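Local coordinates for putative acetamidase/formamidase (Yersinia enterocolitica subsp. palearctica serotype O:3, PDB 5UBU), which probably hydrolyses the carbon-nitrogen bonds of linear, non-peptide amides such as acetamide or formamide, at residues Ile106-Pro111 with Ile240-Val245; Asp227-Gly232 with Met314-Tyr319; Ser174-Ile179 with Val209-Gly214; Phe36-Gly41 with Leu84-Gly89. All coordinates share one frame; numbering follows the deposited sequence.

Interaction 1 of 4, residues Ile106-Pro111 with Ile240-Val245; sequences IESMLP and ITTIKV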
loop_
_atom_site.group_PDB
_atom_site.type_symbol
_atom_site.label_atom_id
_atom_site.label_comp_id
_atom_site.label_asym_id
_atom_site.label_seq_id
_atom_site.Cartn_x
_atom_site.Cartn_y
_atom_site.Cartn_z
ATOM N N ILE B 106 -27.912 0.532 -18.532
ATOM C CA ILE B 106 -28.917 0.207 -17.523
ATOM C C ILE B 106 -30.076 1.195 -17.686
ATOM O O ILE B 106 -29.883 2.405 -17.569
ATOM C CB ILE B 106 -28.330 0.273 -16.102
ATOM C CG1 ILE B 106 -27.109 -0.661 -15.989
ATOM C CG2 ILE B 106 -29.396 -0.104 -15.079
ATOM C CD1 ILE B 106 -26.365 -0.564 -14.671
ATOM N N GLU B 107 -31.268 0.681 -17.978
ATOM C CA GLU B 107 -32.430 1.543 -18.167
ATOM C C GLU B 107 -33.107 1.875 -16.863
ATOM O O GLU B 107 -33.439 3.037 -16.606
ATOM C CB GLU B 107 -33.486 0.880 -19.056
ATOM C CG GLU B 107 -33.074 0.598 -20.487
ATOM C CD GLU B 107 -34.216 0.046 -21.308
ATOM O OE1 GLU B 107 -33.984 -0.363 -22.471
ATOM O OE2 GLU B 107 -35.352 -0.000 -20.785
ATOM N N SER B 108 -33.330 0.836 -16.059
ATOM C CA SER B 108 -34.027 0.970 -14.797
ATOM C C SER B 108 -33.727 -0.159 -13.818
ATOM O O SER B 108 -33.281 -1.244 -14.207
ATOM C CB SER B 108 -35.528 0.997 -15.070
ATOM O OG SER B 108 -35.929 -0.172 -15.762
HETATM N N MSE B 109 -33.993 0.121 -12.542
HETATM C CA MSE B 109 -33.774 -0.826 -11.456
HETATM C C MSE B 109 -34.858 -0.605 -10.437
HETATM O O MSE B 109 -34.974 0.485 -9.873
HETATM C CB MSE B 109 -32.405 -0.588 -10.829
HETATM C CG MSE B 109 -31.271 -1.005 -11.751
HETATM SE SE MSE B 109 -29.551 -0.765 -10.831
HETATM C CE MSE B 109 -29.733 -2.182 -9.481
ATOM N N LEU B 110 -35.676 -1.626 -10.210
ATOM C CA LEU B 110 -36.773 -1.540 -9.241
ATOM C C LEU B 110 -36.621 -2.656 -8.214
ATOM O O LEU B 110 -36.020 -3.689 -8.516
ATOM C CB LEU B 110 -38.123 -1.688 -9.948
ATOM C CG LEU B 110 -38.437 -0.690 -11.071
ATOM C CD1 LEU B 110 -39.732 -1.055 -11.769
ATOM C CD2 LEU B 110 -38.461 0.738 -10.532
ATOM N N PRO B 111 -37.134 -2.450 -6.988
ATOM C CA PRO B 111 -37.041 -3.521 -5.991
ATOM C C PRO B 111 -37.993 -4.645 -6.368
ATOM O O PRO B 111 -39.083 -4.383 -6.873
ATOM C CB PRO B 111 -37.443 -2.840 -4.677
ATOM C CG PRO B 111 -38.169 -1.603 -5.070
ATOM C CD PRO B 111 -37.677 -1.199 -6.425
ATOM N N ILE B 240 -35.252 -5.889 -10.155
ATOM C CA ILE B 240 -35.707 -6.118 -11.511
ATOM C C ILE B 240 -34.884 -5.090 -12.273
ATOM O O ILE B 240 -35.262 -3.919 -12.357
ATOM C CB ILE B 240 -37.217 -5.862 -11.705
ATOM C CG1 ILE B 240 -38.040 -6.777 -10.787
ATOM C CG2 ILE B 240 -37.600 -6.092 -13.165
ATOM C CD1 ILE B 240 -39.536 -6.576 -10.867
ATOM N N THR B 241 -33.732 -5.523 -12.773
ATOM C CA THR B 241 -32.812 -4.658 -13.512
ATOM C C THR B 241 -33.001 -4.873 -14.996
ATOM O O THR B 241 -32.852 -5.994 -15.479
ATOM C CB THR B 241 -31.347 -4.959 -13.136
ATOM O OG1 THR B 241 -31.155 -4.702 -11.739
ATOM C CG2 THR B 241 -30.390 -4.109 -13.944
ATOM N N THR B 242 -33.334 -3.798 -15.708
ATOM C CA THR B 242 -33.526 -3.845 -17.149
ATOM C C THR B 242 -32.327 -3.201 -17.825
ATOM O O THR B 242 -31.998 -2.050 -17.544
ATOM C CB THR B 242 -34.828 -3.138 -17.577
ATOM O OG1 THR B 242 -35.944 -3.799 -16.979
ATOM C CG2 THR B 242 -35.009 -3.186 -19.096
ATOM N N ILE B 243 -31.685 -3.950 -18.718
ATOM C CA ILE B 243 -30.504 -3.476 -19.441
ATOM C C ILE B 243 -30.646 -3.622 -20.952
ATOM O O ILE B 243 -31.473 -4.404 -21.436
ATOM C CB ILE B 243 -29.235 -4.251 -19.007
ATOM C CG1 ILE B 243 -29.370 -5.753 -19.300
ATOM C CG2 ILE B 243 -28.966 -4.040 -17.529
ATOM C CD1 ILE B 243 -28.154 -6.569 -18.923
ATOM N N LYS B 244 -29.848 -2.844 -21.683
ATOM C CA LYS B 244 -29.803 -2.908 -23.144
ATOM C C LYS B 244 -28.326 -3.225 -23.398
ATOM O O LYS B 244 -27.442 -2.477 -22.983
ATOM C CB LYS B 244 -30.204 -1.575 -23.802
ATOM C CG LYS B 244 -30.860 -1.675 -25.175
ATOM C CD LYS B 244 -30.550 -0.539 -26.146
ATOM C CE LYS B 244 -31.531 -0.478 -27.316
ATOM N NZ LYS B 244 -30.969 0.253 -28.484
ATOM N N VAL B 245 -28.061 -4.347 -24.048
ATOM C CA VAL B 245 -26.697 -4.791 -24.311
ATOM C C VAL B 245 -26.397 -4.675 -25.796
ATOM O O VAL B 245 -27.168 -5.173 -26.618
ATOM C CB VAL B 245 -26.527 -6.257 -23.866
ATOM C CG1 VAL B 245 -25.094 -6.740 -24.095
ATOM C CG2 VAL B 245 -26.930 -6.410 -22.401
#
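Thr242 stands opposite two residues, Glu107 and Ser108, where the antiparallel strands 101-111 and 239-248 run side by side, their short segments 4.7 Å apart axis to axis. Glu107 CB lies 3.6 Å from Thr242 O, the carbonyl that also accepts the hydrogen bond from Glu107 N. CG stands anti to the carbonyl carbon (chi1 -64°), and from there the extended chain crosses Thr242 obliquely. CD passes the methyl group of that threonine, and OE2 ends 3.6 Å from Thr242 CG2. The other oxygen, OE1, is turned to the aliphatic root of Lys244, 4.2 Å from its CB, but its salt bridge is with Arg55 on the adjoining strand 55-59. Two consecutive residues opposite one make a classic beta bulge, and the pairing slips by one residue between Ile106–Ile243 and Ser108–Thr242. Beyond it the ladder is regular: Thr242 N bonds to Ser108 O at 3.0 Å, and Leu110 and Ile240 exchange a reciprocal pair of backbone bonds. Ser108 OG reaches Thr242 CB at 3.6 Å on the face that also carries Leu110 and Ile240. The opposite face holds Ile106, Met109, Thr241 and Ile243. There Met109, a selenomethionine, lies alongside Thr241 and points the same way, with both its CG and its CE 3.7 Å from Thr241 OG1, while that hydroxyl is hydrogen-bonded to Ser239. Strands 169-175 and 214-222 pack against this second face, with Ile170 touching Ile106, Met109 and Thr241, and Ile218 touching Thr241 and Ile243.

Interaction 2 of 4, residues Asp227-Gly232 with Met314-Tyr319; sequences DGEICG and MVDPKY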
loop_
_atom_site.group_PDB
_atom_site.type_symbol
_atom_site.label_atom_id
_atom_site.label_comp_id
_atom_site.label_asym_id
_atom_site.label_seq_id
_atom_site.Cartn_x
_atom_site.Cartn_y
_atom_site.Cartn_z
ATOM N N ASP B 227 -19.205 6.247 -0.892
ATOM C CA ASP B 227 -17.913 6.114 -1.541
ATOM C C ASP B 227 -17.041 5.252 -0.636
ATOM O O ASP B 227 -16.781 5.608 0.514
ATOM C CB ASP B 227 -17.269 7.487 -1.770
ATOM C CG ASP B 227 -18.071 8.373 -2.722
ATOM O OD1 ASP B 227 -19.032 7.881 -3.363
ATOM O OD2 ASP B 227 -17.728 9.571 -2.842
ATOM N N GLY B 228 -16.628 4.102 -1.160
ATOM C CA GLY B 228 -15.809 3.153 -0.423
ATOM C C GLY B 228 -16.572 1.969 0.159
ATOM O O GLY B 228 -15.954 0.950 0.460
ATOM N N GLU B 229 -17.902 2.099 0.327
ATOM C CA GLU B 229 -18.763 1.032 0.884
ATOM C C GLU B 229 -18.081 0.567 2.175
ATOM O O GLU B 229 -17.996 -0.639 2.460
ATOM C CB GLU B 229 -18.871 -0.095 -0.145
ATOM C CG GLU B 229 -19.951 -1.139 0.096
ATOM C CD GLU B 229 -19.890 -2.272 -0.918
ATOM O OE1 GLU B 229 -18.778 -2.581 -1.386
ATOM O OE2 GLU B 229 -20.946 -2.882 -1.229
ATOM N N ILE B 230 -17.620 1.547 2.956
ATOM C CA ILE B 230 -16.808 1.262 4.140
ATOM C C ILE B 230 -17.151 0.170 5.137
ATOM O O ILE B 230 -16.202 -0.447 5.624
ATOM C CB ILE B 230 -16.415 2.481 4.976
ATOM C CG1 ILE B 230 -17.625 3.351 5.185
ATOM C CG2 ILE B 230 -15.232 3.158 4.354
ATOM C CD1 ILE B 230 -17.402 4.384 6.255
ATOM N N CYS B 231 -18.423 -0.125 5.442
ATOM C CA CYS B 231 -18.693 -1.201 6.427
ATOM C C CYS B 231 -18.620 -2.604 5.823
ATOM O O CYS B 231 -18.705 -3.594 6.557
ATOM C CB CYS B 231 -20.029 -1.016 7.136
ATOM S SG CYS B 231 -21.479 -1.516 6.198
ATOM N N GLY B 232 -18.471 -2.684 4.493
ATOM C CA GLY B 232 -18.385 -3.960 3.784
ATOM C C GLY B 232 -19.562 -4.186 2.862
ATOM O O GLY B 232 -19.422 -4.844 1.821
HETATM N N MSE B 314 -13.660 -0.118 -1.063
HETATM C CA MSE B 314 -12.343 -0.187 -0.447
HETATM C C MSE B 314 -12.436 -1.315 0.558
HETATM O O MSE B 314 -11.786 -1.300 1.588
HETATM C CB MSE B 314 -11.878 1.214 -0.059
HETATM C CG MSE B 314 -12.086 1.759 1.342
HETATM SE SE MSE B 314 -10.349 2.436 1.956
HETATM C CE MSE B 314 -10.215 1.280 3.540
ATOM N N VAL B 315 -13.218 -2.335 0.203
ATOM C CA VAL B 315 -13.455 -3.491 1.061
ATOM C C VAL B 315 -13.240 -4.856 0.387
ATOM O O VAL B 315 -12.851 -5.825 1.035
ATOM C CB VAL B 315 -14.893 -3.442 1.649
ATOM C CG1 VAL B 315 -15.103 -2.146 2.424
ATOM C CG2 VAL B 315 -15.967 -3.564 0.576
ATOM N N ASP B 316 -13.484 -4.925 -0.914
ATOM C CA ASP B 316 -13.368 -6.177 -1.660
ATOM C C ASP B 316 -11.895 -6.587 -1.866
ATOM O O ASP B 316 -11.001 -5.769 -1.644
ATOM C CB ASP B 316 -14.117 -5.996 -2.989
ATOM C CG ASP B 316 -15.607 -5.655 -2.782
ATOM O OD1 ASP B 316 -16.263 -6.275 -1.902
ATOM O OD2 ASP B 316 -16.130 -4.792 -3.520
ATOM N N PRO B 317 -11.633 -7.854 -2.273
ATOM C CA PRO B 317 -10.253 -8.340 -2.498
ATOM C C PRO B 317 -9.359 -7.349 -3.254
ATOM O O PRO B 317 -8.144 -7.346 -3.072
ATOM C CB PRO B 317 -10.469 -9.623 -3.288
ATOM C CG PRO B 317 -11.754 -10.144 -2.740
ATOM C CD PRO B 317 -12.613 -8.933 -2.497
ATOM N N LYS B 318 -9.981 -6.546 -4.109
ATOM C CA LYS B 318 -9.324 -5.479 -4.834
ATOM C C LYS B 318 -10.218 -4.259 -4.734
ATOM O O LYS B 318 -11.449 -4.357 -4.873
ATOM C CB LYS B 318 -9.096 -5.827 -6.297
ATOM C CG LYS B 318 -8.035 -6.873 -6.513
ATOM C CD LYS B 318 -7.760 -7.087 -7.978
ATOM C CE LYS B 318 -6.613 -8.067 -8.140
ATOM N NZ LYS B 318 -6.259 -8.294 -9.566
ATOM N N TYR B 319 -9.608 -3.109 -4.485
ATOM C CA TYR B 319 -10.358 -1.874 -4.380
ATOM C C TYR B 319 -10.616 -1.361 -5.782
ATOM O O TYR B 319 -9.896 -1.704 -6.701
ATOM C CB TYR B 319 -9.604 -0.837 -3.554
ATOM C CG TYR B 319 -9.065 -1.364 -2.240
ATOM C CD1 TYR B 319 -9.863 -2.131 -1.393
ATOM C CD2 TYR B 319 -7.787 -1.033 -1.810
ATOM C CE1 TYR B 319 -9.386 -2.592 -0.187
ATOM C CE2 TYR B 319 -7.304 -1.496 -0.602
ATOM C CZ TYR B 319 -8.109 -2.270 0.207
ATOM O OH TYR B 319 -7.637 -2.724 1.409
HETATM O O HOH W 1 -19.027 -5.860 -1.496
#
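The carboxylates of Glu229 and Asp316 approach each other with their planes nearly perpendicular, 86° apart, and Glu229 OE1 lies 4.1 Å from Asp316 OD2. A water sits between the two groups, 2.8 Å from Asp316 OD1 and farther from Glu229 OE1; more acceptors surround it than it has protons, so its bonds cannot all be made at once. Glu229 OE1 also meets Val315 CG2, at 3.6 Å. Glu229 CG is anti to the backbone N (chi1 -167°), and the extended chain carries the carboxylate across Val315 at about a right angle. The other branch of the valine, CG1, rests against backbone carbonyls, coming to 3.3 Å from Glu229 O. That oxygen takes the Gly232 N-H of the type I turn Glu229–Gly232, while Gly228 O accepts Met314 N at 3.0 Å. Gly228 and Gly232 both have positive phi, which suits glycine. The second subunit packs on this loop, its Tyr281 hydrogen-bonded to Asp227 O and touching Ile230. The pair of acids borders a metal site: Asp195, a sodium ligand, lies close to both carboxylates, and the Glu229 side chain is about 4 Å from a bound sodium ion, consistent with a polar, metal-binding pocket lined by two loops.

Interaction 3 of 4, residues Ser174-Ile179 with Val209-Gly214; sequences SVSPEI and VRAPGG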
loop_
_atom_site.group_PDB
_atom_site.type_symbol
_atom_site.label_atom_id
_atom_site.label_comp_id
_atom_site.label_asym_id
_atom_site.label_seq_id
_atom_site.Cartn_x
_atom_site.Cartn_y
_atom_site.Cartn_z
ATOM N N SER B 174 -19.932 -7.759 -15.143
ATOM C CA SER B 174 -18.700 -8.263 -15.742
ATOM C C SER B 174 -18.857 -9.163 -16.948
ATOM O O SER B 174 -19.956 -9.571 -17.306
ATOM C CB SER B 174 -17.940 -9.050 -14.666
ATOM O OG SER B 174 -18.732 -10.102 -14.159
ATOM N N VAL B 175 -17.718 -9.439 -17.574
ATOM C CA VAL B 175 -17.631 -10.355 -18.704
ATOM C C VAL B 175 -16.563 -11.383 -18.333
ATOM O O VAL B 175 -15.725 -11.126 -17.471
ATOM C CB VAL B 175 -17.330 -9.653 -20.037
ATOM C CG1 VAL B 175 -18.531 -8.844 -20.482
ATOM C CG2 VAL B 175 -16.092 -8.779 -19.943
ATOM N N SER B 176 -16.602 -12.546 -18.963
ATOM C CA SER B 176 -15.642 -13.602 -18.656
ATOM C C SER B 176 -14.207 -13.324 -19.077
ATOM O O SER B 176 -13.980 -12.687 -20.093
ATOM C CB SER B 176 -16.056 -14.905 -19.335
ATOM O OG SER B 176 -15.076 -15.914 -19.142
ATOM N N PRO B 177 -13.236 -13.760 -18.248
ATOM C CA PRO B 177 -11.845 -13.691 -18.653
ATOM C C PRO B 177 -11.639 -14.731 -19.757
ATOM O O PRO B 177 -12.529 -15.543 -20.004
ATOM C CB PRO B 177 -11.089 -14.111 -17.393
ATOM C CG PRO B 177 -11.958 -13.687 -16.282
ATOM C CD PRO B 177 -13.364 -13.843 -16.778
ATOM N N GLU B 178 -10.480 -14.727 -20.394
ATOM C CA GLU B 178 -10.222 -15.683 -21.461
ATOM C C GLU B 178 -10.206 -17.118 -20.937
ATOM O O GLU B 178 -10.929 -17.975 -21.463
ATOM C CB GLU B 178 -8.906 -15.361 -22.173
ATOM C CG GLU B 178 -8.661 -16.239 -23.391
ATOM C CD GLU B 178 -7.441 -15.843 -24.195
ATOM O OE1 GLU B 178 -7.133 -16.589 -25.142
ATOM O OE2 GLU B 178 -6.796 -14.807 -23.899
ATOM N N ILE B 179 -9.393 -17.367 -19.903
ATOM C CA ILE B 179 -9.278 -18.723 -19.312
ATOM C C ILE B 179 -9.495 -18.787 -17.806
ATOM O O ILE B 179 -9.797 -19.854 -17.289
ATOM C CB ILE B 179 -7.922 -19.400 -19.649
ATOM C CG1 ILE B 179 -6.733 -18.650 -19.018
ATOM C CG2 ILE B 179 -7.758 -19.518 -21.161
ATOM C CD1 ILE B 179 -5.412 -19.372 -19.179
ATOM N N VAL B 209 -14.169 -7.662 -24.125
ATOM C CA VAL B 209 -14.408 -9.065 -24.398
ATOM C C VAL B 209 -13.086 -9.811 -24.539
ATOM O O VAL B 209 -12.170 -9.340 -25.212
ATOM C CB VAL B 209 -15.219 -9.256 -25.703
ATOM C CG1 VAL B 209 -15.443 -10.741 -25.995
ATOM C CG2 VAL B 209 -16.559 -8.546 -25.604
ATOM N N ARG B 210 -12.996 -10.960 -23.872
ATOM C CA ARG B 210 -11.814 -11.824 -23.941
ATOM C C ARG B 210 -12.204 -13.293 -24.175
ATOM O O ARG B 210 -11.333 -14.127 -24.415
ATOM C CB ARG B 210 -10.967 -11.692 -22.677
ATOM C CG ARG B 210 -10.399 -10.297 -22.467
ATOM C CD ARG B 210 -9.493 -10.249 -21.251
ATOM N NE ARG B 210 -8.962 -8.908 -20.999
ATOM C CZ ARG B 210 -9.556 -7.962 -20.260
ATOM N NH1 ARG B 210 -8.967 -6.783 -20.100
ATOM N NH2 ARG B 210 -10.734 -8.176 -19.680
ATOM N N ALA B 211 -13.502 -13.598 -24.114
ATOM C CA ALA B 211 -14.015 -14.951 -24.336
ATOM C C ALA B 211 -15.087 -14.894 -25.424
ATOM O O ALA B 211 -15.853 -13.930 -25.488
ATOM C CB ALA B 211 -14.601 -15.516 -23.061
ATOM N N PRO B 212 -15.145 -15.927 -26.291
ATOM C CA PRO B 212 -16.157 -15.895 -27.349
ATOM C C PRO B 212 -17.564 -15.767 -26.772
ATOM O O PRO B 212 -17.902 -16.461 -25.818
ATOM C CB PRO B 212 -15.973 -17.242 -28.062
ATOM C CG PRO B 212 -14.592 -17.676 -27.729
ATOM C CD PRO B 212 -14.303 -17.140 -26.364
ATOM N N GLY B 213 -18.355 -14.862 -27.343
ATOM C CA GLY B 213 -19.726 -14.615 -26.906
ATOM C C GLY B 213 -19.836 -13.579 -25.804
ATOM O O GLY B 213 -20.946 -13.213 -25.405
ATOM N N GLY B 214 -18.698 -13.104 -25.305
ATOM C CA GLY B 214 -18.694 -12.105 -24.243
ATOM C C GLY B 214 -18.845 -12.697 -22.854
ATOM O O GLY B 214 -17.953 -12.535 -22.004
HETATM O O HOH W 2 -15.332 -12.006 -22.447
HETATM O O HOH W 3 -12.790 -10.186 -20.463
#
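Ser176 and Gly214 are joined by a weak backbone hydrogen bond, Ser176 N to Gly214 O at 3.3 Å, where the chain following strand 169-175 passes the type II turn Ala211–Gly214. The turn is closed by its own bond from Gly214 N to Ala211 O. Water does much of the remaining bridging. One molecule donates to Ser176 O and Gly214 O and accepts from Arg210 N, so three backbone groups grip it; a second donates to Ser176 O at 2.8 Å and accepts from Arg210 NH2. Val175 lays its CB 3.5 Å from Gly214 O. The Ala211 methyl meets Pro177 O at 3.7 Å. Arg210 begins by pointing at the other segment, its CB 3.8 Å from Glu178 N, and its extended chain then leads the guanidinium away to the carbonyl of Asn189. Glu178 answers with its aliphatic part, CB lying 3.5 Å from Arg210 O; its carboxylate makes no charge contact with that arginine, and Phe83 of the third subunit packs against this glutamate. The contact lies beside three strands: Ser174, within strand 169-175, pairs with Phe217 of strand 214-222, and Val175 and Val209 both pack on Ile102 of strand 101-111.

Interaction 4 of 4, residues Phe36-Gly41 with Leu84-Gly89; sequences FHYTIG and LNPQNG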
loop_
_atom_site.group_PDB
_atom_site.type_symbol
_atom_site.label_atom_id
_atom_site.label_comp_id
_atom_site.label_asym_id
_atom_site.label_seq_id
_atom_site.Cartn_x
_atom_site.Cartn_y
_atom_site.Cartn_z
ATOM N N PHE B 36 -27.405 -19.721 -9.799
ATOM C CA PHE B 36 -26.636 -18.491 -9.787
ATOM C C PHE B 36 -25.183 -18.860 -9.541
ATOM O O PHE B 36 -24.909 -19.857 -8.869
ATOM C CB PHE B 36 -27.176 -17.558 -8.717
ATOM C CG PHE B 36 -28.527 -16.994 -9.041
ATOM C CD1 PHE B 36 -29.663 -17.781 -8.927
ATOM C CD2 PHE B 36 -28.662 -15.677 -9.466
ATOM C CE1 PHE B 36 -30.907 -17.271 -9.248
ATOM C CE2 PHE B 36 -29.906 -15.159 -9.774
ATOM C CZ PHE B 36 -31.030 -15.957 -9.666
ATOM N N HIS B 37 -24.250 -18.071 -10.077
ATOM C CA HIS B 37 -22.819 -18.386 -9.932
ATOM C C HIS B 37 -22.043 -17.470 -9.020
ATOM O O HIS B 37 -22.325 -16.271 -8.929
ATOM C CB HIS B 37 -22.121 -18.415 -11.299
ATOM C CG HIS B 37 -22.786 -19.311 -12.296
ATOM N ND1 HIS B 37 -23.552 -18.819 -13.331
ATOM C CD2 HIS B 37 -22.835 -20.664 -12.397
ATOM C CE1 HIS B 37 -24.023 -19.828 -14.042
ATOM N NE2 HIS B 37 -23.605 -20.957 -13.495
ATOM N N TYR B 38 -21.044 -18.067 -8.370
ATOM C CA TYR B 38 -20.133 -17.375 -7.459
ATOM C C TYR B 38 -18.719 -17.238 -8.048
ATOM O O TYR B 38 -17.790 -16.810 -7.352
ATOM C CB TYR B 38 -20.127 -18.057 -6.084
ATOM C CG TYR B 38 -21.426 -17.832 -5.347
ATOM C CD1 TYR B 38 -21.593 -16.705 -4.539
ATOM C CD2 TYR B 38 -22.495 -18.721 -5.470
ATOM C CE1 TYR B 38 -22.781 -16.475 -3.861
ATOM C CE2 TYR B 38 -23.684 -18.498 -4.790
ATOM C CZ TYR B 38 -23.821 -17.368 -3.989
ATOM O OH TYR B 38 -24.990 -17.122 -3.312
ATOM N N THR B 39 -18.567 -17.615 -9.321
ATOM C CA THR B 39 -17.304 -17.469 -10.044
ATOM C C THR B 39 -17.665 -17.044 -11.474
ATOM O O THR B 39 -18.643 -17.522 -12.044
ATOM C CB THR B 39 -16.403 -18.729 -9.991
ATOM O OG1 THR B 39 -15.101 -18.404 -10.493
ATOM C CG2 THR B 39 -16.997 -19.891 -10.780
ATOM N N ILE B 40 -16.879 -16.124 -12.022
ATOM C CA ILE B 40 -17.097 -15.553 -13.354
ATOM C C ILE B 40 -15.994 -15.984 -14.316
ATOM O O ILE B 40 -14.852 -15.547 -14.197
ATOM C CB ILE B 40 -17.168 -14.024 -13.226
ATOM C CG1 ILE B 40 -18.397 -13.670 -12.375
ATOM C CG2 ILE B 40 -17.222 -13.359 -14.597
ATOM C CD1 ILE B 40 -18.416 -12.251 -11.850
ATOM N N GLY B 41 -16.357 -16.841 -15.268
ATOM C CA GLY B 41 -15.405 -17.368 -16.241
ATOM C C GLY B 41 -16.079 -18.026 -17.443
ATOM O O GLY B 41 -17.287 -17.897 -17.641
ATOM N N LEU B 84 -20.426 -14.525 -1.819
ATOM C CA LEU B 84 -21.427 -13.471 -1.820
ATOM C C LEU B 84 -21.629 -13.078 -3.279
ATOM O O LEU B 84 -20.842 -13.457 -4.152
ATOM C CB LEU B 84 -20.978 -12.240 -1.033
ATOM C CG LEU B 84 -20.833 -12.309 0.495
ATOM C CD1 LEU B 84 -20.414 -10.939 1.016
ATOM C CD2 LEU B 84 -22.141 -12.755 1.155
ATOM N N ASN B 85 -22.686 -12.323 -3.535
ATOM C CA ASN B 85 -22.994 -11.829 -4.875
ATOM C C ASN B 85 -23.310 -12.937 -5.897
ATOM O O ASN B 85 -22.556 -13.148 -6.848
ATOM C CB ASN B 85 -21.855 -10.928 -5.401
ATOM C CG ASN B 85 -21.492 -9.811 -4.440
ATOM O OD1 ASN B 85 -22.274 -9.438 -3.561
ATOM N ND2 ASN B 85 -20.293 -9.264 -4.610
ATOM N N PRO B 86 -24.425 -13.660 -5.694
ATOM C CA PRO B 86 -24.826 -14.675 -6.665
ATOM C C PRO B 86 -25.046 -13.987 -8.013
ATOM O O PRO B 86 -25.746 -12.974 -8.073
ATOM C CB PRO B 86 -26.145 -15.199 -6.096
ATOM C CG PRO B 86 -26.634 -14.109 -5.212
ATOM C CD PRO B 86 -25.388 -13.574 -4.588
ATOM N N GLN B 87 -24.458 -14.539 -9.072
ATOM C CA GLN B 87 -24.527 -13.924 -10.404
ATOM C C GLN B 87 -25.515 -14.487 -11.399
ATOM O O GLN B 87 -25.683 -15.696 -11.490
ATOM C CB GLN B 87 -23.141 -14.029 -11.076
ATOM C CG GLN B 87 -22.033 -13.300 -10.338
ATOM C CD GLN B 87 -22.244 -11.802 -10.329
ATOM O OE1 GLN B 87 -22.374 -11.165 -11.387
ATOM N NE2 GLN B 87 -22.239 -11.221 -9.134
ATOM N N ASN B 88 -26.171 -13.583 -12.128
ATOM C CA ASN B 88 -27.035 -13.957 -13.247
ATOM C C ASN B 88 -26.073 -14.061 -14.425
ATOM O O ASN B 88 -25.067 -13.343 -14.470
ATOM C CB ASN B 88 -28.107 -12.906 -13.529
ATOM C CG ASN B 88 -29.324 -13.073 -12.666
ATOM O OD1 ASN B 88 -29.536 -12.332 -11.720
ATOM N ND2 ASN B 88 -30.118 -14.093 -12.967
ATOM N N GLY B 89 -26.367 -14.949 -15.363
ATOM C CA GLY B 89 -25.501 -15.138 -16.526
ATOM C C GLY B 89 -24.919 -16.541 -16.526
ATOM O O GLY B 89 -25.240 -17.345 -15.646
#
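His37 and Gln87 form a single antiparallel bridge, a hydrogen-bonded pair, that ties the chain just before the short strand 39-40 to strand 87-93 of the mixed sheet that also includes strands 169-175 and 214-222. Its two bonds run from His37 N to Gln87 O (3.1 Å) and from Gln87 N to His37 O (2.8 Å). The end-to-end directions of residues 36-40 and 84-89 are 87° apart, which fits so brief a pairing. Pro86 packs against both Tyr38 and Phe36. Its CA lies over one face of the Tyr38 ring in a CH-pi contact, 4.2 Å from the ring centroid, and its CB meets Phe36 CB at 3.7 Å. Leu84 O sits at the edge of the tyrosine ring, 3.4 Å from Tyr38 CD1, and Tyr38 OH bonds to Glu65. The Phe36 ring runs beside Asn88, with its plane 70° from the amide and CE2 3.4 Å from Asn88 ND2. Gly89 O lies at the edge of the His37 imidazole, in its plane. The buried Gln87 chain turns at CD (chi2 -66°); NE2 donates to Asn85 O at 3.0 Å and also bonds to Thr172. Asn85 ND2 bonds to Ser184 O, which may help hold that side chain beside Asp220, a ligand of both sodium ions.

In the fold
Along the chain, interaction 4 closes first; interaction 3 is nested within the loop closed by interaction 1, and interaction 2 alternates with interaction 1. Interactions 3 and 4, with centres 14 Å apart, touch through packing of Ile40 on Ser174, Val175 and Pro177, reach the same mixed sheet and both meet the third subunit. Interaction 1 belongs to the nine-stranded mixed sheet, 18 Å from interaction 4 between centres. Interaction 2 lies across the chain's centre from interaction 1, their centres 24 Å apart, and faces the second subunit. Interactions 2 and 4, about 6 Å apart at their nearest atoms, thus probably border the sodium sites from two parts of the chain, whereas interactions 1 and 3 are structural packing.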